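APL1 (Anopheles gambiae, PDB 3O6N) is a leucine-rich repeat protein that, as APL1C, forms a heterodimeric complex with LRIM1 regulating complement-like immunity in the mosquito. Local coordinates at residues E311-Q314 against P315-R319; H179-L182 against S183-P186. One frame throughout, in Å; residues are numbered along the deposited sequence.

Contact 1: residues E311-Q314 against P315-R319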
ATOM      1  N   GLU A 311      28.918  10.722 -13.185  1.00 19.69           N
ATOM      2  CA  GLU A 311      28.930  11.979 -13.924  1.00 18.31           C
ATOM      3  C   GLU A 311      28.346  11.861 -15.339  1.00 19.03           C
ATOM      4  O   GLU A 311      27.727  12.797 -15.849  1.00 19.49           O
ATOM      5  CB  GLU A 311      30.347  12.560 -13.935  1.00 25.62           C
ATOM      6  CG  GLU A 311      30.697  13.374 -15.149  1.00 29.92           C
ATOM      7  CD  GLU A 311      32.157  13.775 -15.154  1.00 32.28           C
ATOM      8  OE1 GLU A 311      32.684  14.114 -14.070  1.00 26.69           O
ATOM      9  OE2 GLU A 311      32.777  13.738 -16.236  1.00 37.34           O
ATOM     10  N   ARG A 312      28.522  10.705 -15.969  1.00 20.75           N
ATOM     11  CA  ARG A 312      28.005  10.510 -17.321  1.00 20.90           C
ATOM     12  C   ARG A 312      26.482  10.620 -17.384  1.00 19.34           C
ATOM     13  O   ARG A 312      25.907  10.742 -18.464  1.00 19.30           O
ATOM     14  CB  ARG A 312      28.479   9.176 -17.904  1.00 22.57           C
ATOM     15  CG  ARG A 312      29.952   9.163 -18.244  1.00 22.48           C
ATOM     16  CD  ARG A 312      30.383   7.820 -18.807  1.00 21.29           C
ATOM     17  NE  ARG A 312      31.775   7.847 -19.250  1.00 20.98           N
ATOM     18  CZ  ARG A 312      32.412   6.803 -19.771  1.00 24.66           C
ATOM     19  NH1 ARG A 312      31.780   5.644 -19.903  1.00 25.30           N
ATOM     20  NH2 ARG A 312      33.679   6.916 -20.153  1.00 26.60           N
ATOM     21  N   ASN A 313      25.833  10.594 -16.224  1.00 18.75           N
ATOM     22  CA  ASN A 313      24.378  10.679 -16.169  1.00 19.66           C
ATOM     23  C   ASN A 313      23.852  12.108 -16.281  1.00 20.56           C
ATOM     24  O   ASN A 313      22.659  12.348 -16.109  1.00 19.17           O
ATOM     25  CB  ASN A 313      23.851  10.021 -14.894  1.00 20.17           C
ATOM     26  CG  ASN A 313      23.949   8.510 -14.940  1.00 23.02           C
ATOM     27  OD1 ASN A 313      23.070   7.831 -15.482  1.00 19.80           O
ATOM     28  ND2 ASN A 313      25.024   7.972 -14.374  1.00 19.13           N
ATOM     29  N   GLN A 314      24.748  13.047 -16.572  1.00 18.95           N
ATOM     30  CA  GLN A 314      24.383  14.457 -16.695  1.00 19.42           C
ATOM     31  C   GLN A 314      23.073  14.735 -17.444  1.00 18.70           C
ATOM     32  O   GLN A 314      22.240  15.495 -16.960  1.00 21.65           O
ATOM     33  CB  GLN A 314      25.524  15.261 -17.330  1.00 21.21           C
ATOM     34  CG  GLN A 314      25.210  16.742 -17.463  1.00 21.12           C
ATOM     35  CD  GLN A 314      26.388  17.551 -17.962  1.00 27.40           C
ATOM     36  OE1 GLN A 314      27.479  17.021 -18.179  1.00 25.00           O
ATOM     37  NE2 GLN A 314      26.171  18.846 -18.152  1.00 30.27           N
ATOM     38  N   PRO A 315      22.896  14.136 -18.636  1.00 20.79           N
ATOM     39  CA  PRO A 315      21.679  14.419 -19.407  1.00 23.16           C
ATOM     40  C   PRO A 315      20.400  14.039 -18.665  1.00 21.94           C
ATOM     41  O   PRO A 315      19.373  14.689 -18.857  1.00 24.94           O
ATOM     42  CB  PRO A 315      21.847  13.563 -20.673  1.00 25.49           C
ATOM     43  CG  PRO A 315      22.919  12.569 -20.345  1.00 30.79           C
ATOM     44  CD  PRO A 315      23.824  13.263 -19.374  1.00 26.61           C
ATOM     45  N   GLN A 316      20.458  13.001 -17.838  1.00 18.02           N
ATOM     46  CA  GLN A 316      19.310  12.629 -17.018  1.00 19.18           C
ATOM     47  C   GLN A 316      19.141  13.615 -15.862  1.00 16.09           C
ATOM     48  O   GLN A 316      18.036  14.092 -15.596  1.00 19.76           O
ATOM     49  CB  GLN A 316      19.460  11.203 -16.476  1.00 14.86           C
ATOM     50  CG  GLN A 316      18.291  10.746 -15.614  1.00 15.62           C
ATOM     51  CD  GLN A 316      17.005  10.590 -16.407  1.00 19.89           C
ATOM     52  OE1 GLN A 316      16.691   9.503 -16.887  1.00 19.42           O
ATOM     53  NE2 GLN A 316      16.254  11.679 -16.546  1.00 21.48           N
ATOM     54  N   PHE A 317      20.245  13.912 -15.180  1.00 16.24           N
ATOM     55  CA  PHE A 317      20.230  14.820 -14.031  1.00 14.77           C
ATOM     56  C   PHE A 317      19.757  16.226 -14.401  1.00 17.77           C
ATOM     57  O   PHE A 317      19.058  16.877 -13.623  1.00 20.93           O
ATOM     58  CB  PHE A 317      21.624  14.918 -13.405  1.00 17.35           C
ATOM     59  CG  PHE A 317      22.128  13.630 -12.804  1.00 15.24           C
ATOM     60  CD1 PHE A 317      21.254  12.630 -12.422  1.00 17.53           C
ATOM     61  CD2 PHE A 317      23.490  13.428 -12.622  1.00 17.94           C
ATOM     62  CE1 PHE A 317      21.725  11.448 -11.867  1.00 16.94           C
ATOM     63  CE2 PHE A 317      23.967  12.253 -12.069  1.00 18.08           C
ATOM     64  CZ  PHE A 317      23.080  11.261 -11.687  1.00 15.66           C
ATOM     65  N   ASP A 318      20.157  16.689 -15.582  1.00 19.54           N
ATOM     66  CA  ASP A 318      19.866  18.049 -16.038  1.00 22.73           C
ATOM     67  C   ASP A 318      18.374  18.351 -16.115  1.00 27.20           C
ATOM     68  O   ASP A 318      17.970  19.514 -16.049  1.00 28.32           O
ATOM     69  CB  ASP A 318      20.485  18.300 -17.417  1.00 24.02           C
ATOM     70  CG  ASP A 318      21.945  18.703 -17.350  1.00 30.82           C
ATOM     71  OD1 ASP A 318      22.411  19.139 -16.276  1.00 31.88           O
ATOM     72  OD2 ASP A 318      22.627  18.598 -18.391  1.00 28.92           O
ATOM     73  N   ARG A 319      17.563  17.305 -16.269  1.00 26.13           N
ATOM     74  CA  ARG A 319      16.124  17.453 -16.461  1.00 25.85           C
ATOM     75  C   ARG A 319      15.321  17.286 -15.174  1.00 21.71           C
ATOM     76  O   ARG A 319      14.109  17.494 -15.166  1.00 23.15           O
ATOM     77  CB  ARG A 319      15.615  16.421 -17.467  1.00 34.01           C
ATOM     78  CG  ARG A 319      16.395  16.339 -18.759  1.00 42.68           C
ATOM     79  CD  ARG A 319      15.813  15.253 -19.645  1.00 47.55           C
ATOM     80  NE  ARG A 319      14.393  15.481 -19.901  1.00 47.19           N
ATOM     81  CZ  ARG A 319      13.925  16.145 -20.952  1.00 50.38           C
ATOM     82  NH1 ARG A 319      14.765  16.640 -21.849  1.00 52.45           N
ATOM     83  NH2 ARG A 319      12.618  16.310 -21.109  1.00 48.01           N
TER
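The carbonyl oxygen of Asn-313 is gripped by two backbone amides of the following turn. Phe-317 N reaches Asn-313 O at 3.0 Å, lying in the carbonyl plane, with a nearly straight N-H...O angle of 169°. Gln-316 N also points at this oxygen, but the bond is weak and bent. One residue on, Asp-318 N bonds Gln-314 O at 2.8 Å. These i to i+4 bonds define the short helix 314-317. Asn-313 sits at its N-cap position without capping it through the side chain. Pro-315 suits the first turn, since its nitrogen has no hydrogen to give; its CD lies 3.4 Å from Arg-312 O.

The ring of Phe-317 carries the apolar part. With CG anti to its own carbonyl carbon (chi1 -65°), the ring turns back under Asn-313. Asn-313 CB rests over one ring face in a CH-pi contact, 3.8 Å from the ring centroid and offset toward the rim on the CZ and CE2 side. The amide of Asn-313 is spent elsewhere: OD1 accepts from Leu-289 N, and ND2 donates to Leu-287 O and Val-310 O.

On another side of the turn, Gln-314 runs out extended. Asp-318 OD2 comes within 3.3 Å of Gln-314 CG, and the amide and carboxylate planes stand 82° apart. Asp-318 OD2 bonds Ser-336 OG, to which Gln-314 NE2 makes a weak bond as well.

The turn lies between strands 299-301 and 322-324 of the leucine-rich repeat solenoid. Asn-313 ties it to strand 286-288 and the residue just after it. Gln-316 bonds Ile-294 N on that preceding side. Phe-317 touches Leu-333 and Asp-318 pairs with Thr-340, both in the loop between strands 322-324 and 343-345.

Contact 2: residues H179-L182 against S183-P186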
ATOM      1  N   HIS A 179       0.991 -16.348   0.977  1.00 16.08           N
ATOM      2  CA  HIS A 179       0.386 -16.567  -0.329  1.00 13.80           C
ATOM      3  C   HIS A 179      -0.894 -15.770  -0.537  1.00 16.33           C
ATOM      4  O   HIS A 179      -1.826 -15.843   0.272  1.00 15.05           O
ATOM      5  CB  HIS A 179       0.087 -18.052  -0.548  1.00 14.87           C
ATOM      6  CG  HIS A 179      -0.511 -18.348  -1.886  1.00 16.67           C
ATOM      7  ND1 HIS A 179       0.250 -18.471  -3.031  1.00 16.12           N
ATOM      8  CD2 HIS A 179      -1.796 -18.530  -2.273  1.00 19.65           C
ATOM      9  CE1 HIS A 179      -0.536 -18.718  -4.059  1.00 17.19           C
ATOM     10  NE2 HIS A 179      -1.787 -18.763  -3.627  1.00 18.64           N
ATOM     11  N   VAL A 180      -0.919 -14.996  -1.618  1.00 14.00           N
ATOM     12  CA  VAL A 180      -2.157 -14.437  -2.162  1.00 14.42           C
ATOM     13  C   VAL A 180      -1.926 -14.122  -3.637  1.00 17.75           C
ATOM     14  O   VAL A 180      -1.050 -13.327  -3.983  1.00 16.52           O
ATOM     15  CB  VAL A 180      -2.649 -13.181  -1.412  1.00 16.00           C
ATOM     16  CG1 VAL A 180      -1.542 -12.134  -1.297  1.00 14.38           C
ATOM     17  CG2 VAL A 180      -3.868 -12.597  -2.116  1.00 19.06           C
ATOM     18  N   ASP A 181      -2.694 -14.768  -4.511  1.00 14.31           N
ATOM     19  CA  ASP A 181      -2.495 -14.607  -5.946  1.00 16.85           C
ATOM     20  C   ASP A 181      -3.429 -13.552  -6.527  1.00 16.43           C
ATOM     21  O   ASP A 181      -4.584 -13.832  -6.843  1.00 14.66           O
ATOM     22  CB  ASP A 181      -2.697 -15.941  -6.670  1.00 16.98           C
ATOM     23  CG  ASP A 181      -2.174 -15.914  -8.093  1.00 20.45           C
ATOM     24  OD1 ASP A 181      -1.945 -14.807  -8.624  1.00 19.73           O
ATOM     25  OD2 ASP A 181      -2.001 -16.999  -8.679  1.00 20.31           O
ATOM     26  N   LEU A 182      -2.913 -12.337  -6.676  1.00 14.38           N
ATOM     27  CA  LEU A 182      -3.702 -11.222  -7.178  1.00 17.06           C
ATOM     28  C   LEU A 182      -4.006 -11.361  -8.664  1.00 13.45           C
ATOM     29  O   LEU A 182      -4.902 -10.686  -9.176  1.00 19.34           O
ATOM     30  CB  LEU A 182      -2.973  -9.900  -6.929  1.00 15.98           C
ATOM     31  CG  LEU A 182      -2.670  -9.555  -5.472  1.00 16.21           C
ATOM     32  CD1 LEU A 182      -1.778  -8.317  -5.390  1.00 20.94           C
ATOM     33  CD2 LEU A 182      -3.948  -9.357  -4.670  1.00 13.96           C
ATOM     34  N   SER A 183      -3.261 -12.224  -9.350  1.00 15.01           N
ATOM     35  CA  SER A 183      -3.484 -12.448 -10.775  1.00 20.40           C
ATOM     36  C   SER A 183      -4.858 -13.072 -10.988  1.00 20.42           C
ATOM     37  O   SER A 183      -5.436 -12.989 -12.074  1.00 21.57           O
ATOM     38  CB  SER A 183      -2.384 -13.334 -11.379  1.00 19.44           C
ATOM     39  OG  SER A 183      -2.619 -14.713 -11.136  1.00 20.90           O
ATOM     40  N   LEU A 184      -5.389 -13.683  -9.936  1.00 14.95           N
ATOM     41  CA  LEU A 184      -6.699 -14.325 -10.020  1.00 15.14           C
ATOM     42  C   LEU A 184      -7.849 -13.343  -9.798  1.00 21.19           C
ATOM     43  O   LEU A 184      -9.010 -13.749  -9.718  1.00 20.33           O
ATOM     44  CB  LEU A 184      -6.793 -15.484  -9.025  1.00 18.00           C
ATOM     45  CG  LEU A 184      -5.755 -16.590  -9.253  1.00 21.04           C
ATOM     46  CD1 LEU A 184      -5.808 -17.630  -8.143  1.00 19.03           C
ATOM     47  CD2 LEU A 184      -5.939 -17.239 -10.622  1.00 25.50           C
ATOM     48  N   ILE A 185      -7.525 -12.057  -9.707  1.00 14.98           N
ATOM     49  CA  ILE A 185      -8.542 -11.027  -9.527  1.00 13.63           C
ATOM     50  C   ILE A 185      -8.356  -9.914 -10.551  1.00 14.84           C
ATOM     51  O   ILE A 185      -7.962  -8.796 -10.201  1.00 17.30           O
ATOM     52  CB  ILE A 185      -8.479 -10.421  -8.106  1.00 15.93           C
ATOM     53  CG1 ILE A 185      -8.214 -11.513  -7.067  1.00 23.02           C
ATOM     54  CG2 ILE A 185      -9.767  -9.675  -7.789  1.00 16.63           C
ATOM     55  CD1 ILE A 185      -7.720 -10.979  -5.738  1.00 27.97           C
ATOM     56  N   PRO A 186      -8.638 -10.216 -11.828  1.00 17.55           N
ATOM     57  CA  PRO A 186      -8.389  -9.299 -12.948  1.00 19.23           C
ATOM     58  C   PRO A 186      -9.152  -7.979 -12.860  1.00 19.07           C
ATOM     59  O   PRO A 186      -8.775  -7.012 -13.526  1.00 19.99           O
ATOM     60  CB  PRO A 186      -8.848 -10.104 -14.173  1.00 20.09           C
ATOM     61  CG  PRO A 186      -9.780 -11.132 -13.625  1.00 23.66           C
ATOM     62  CD  PRO A 186      -9.227 -11.486 -12.283  1.00 20.25           C
TER
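The backbone folds into a 3-10 turn, where Leu-184 N bonds Asp-181 O at 3.2 Å and Ile-185 N bonds Leu-182 O at 3.0 Å. Both donors stand well above the planes of the carbonyls they meet.

Asp-181 and Ser-183 make the polar centre. One carboxylate oxygen, Asp-181 OD1, takes two bonds from the same residue. Ser-183 OG donates to Asp-181 OD1 at 2.6 Å on the syn side. Ser-183 N donates to the same Asp-181 OD1 at 3.0 Å on the anti side. Both reach it from one face of the carboxylate plane, 35° and 32° out of it. The carboxylate of Asp-181 lies anti to its backbone nitrogen (chi1 -166°), which swings it forward over the start of the turn. The Ser-183 hydroxyl sits between its own nitrogen and carbonyl carbon, and from there it faces OD1.

Leu-184 crosses Asp-181 at about a right angle. Leu-184 CD1 lies 3.8 Å from Asp-181 CB. Away from this polar group, Leu-182 CD2 lies 4.2 Å from Ile-185 CD1. Both residues also touch Leu-170 of strand 169-171, and Ile-185 reaches Phe-161.

The turn thus separates its chemistry. The two bonds to OD1 tie Asp-181 to the first turn and fix the rotation of its carboxylate. The amide and hydroxyl of Ser-183 would be expected to stabilise the negative charge. Leu-182 and Ile-185 turn their apolar ends to the interior of the solenoid.

Both contacts are short helical turns on the loops that return between successive parallel strands of the solenoid. They do not touch: their centres are 39 Å apart, and they share no strand or loop. Contact 2 lies nearer the middle of the chain, contact 1 toward the C-terminal end. Each is partly buried. In 311-319 a 3-10 turn runs into a short helix with i to i+4 bonds, and an aromatic ring packs against the Asn-313 CB. In 179-186 the turn is of 3-10 type, a carboxylate holds its start, and aliphatic side chains face inward. The buried polar groups of contact 1 bond to adjoining strands and loops, whereas Asp-181 OD1 is bonded by Ser-183 within its own turn.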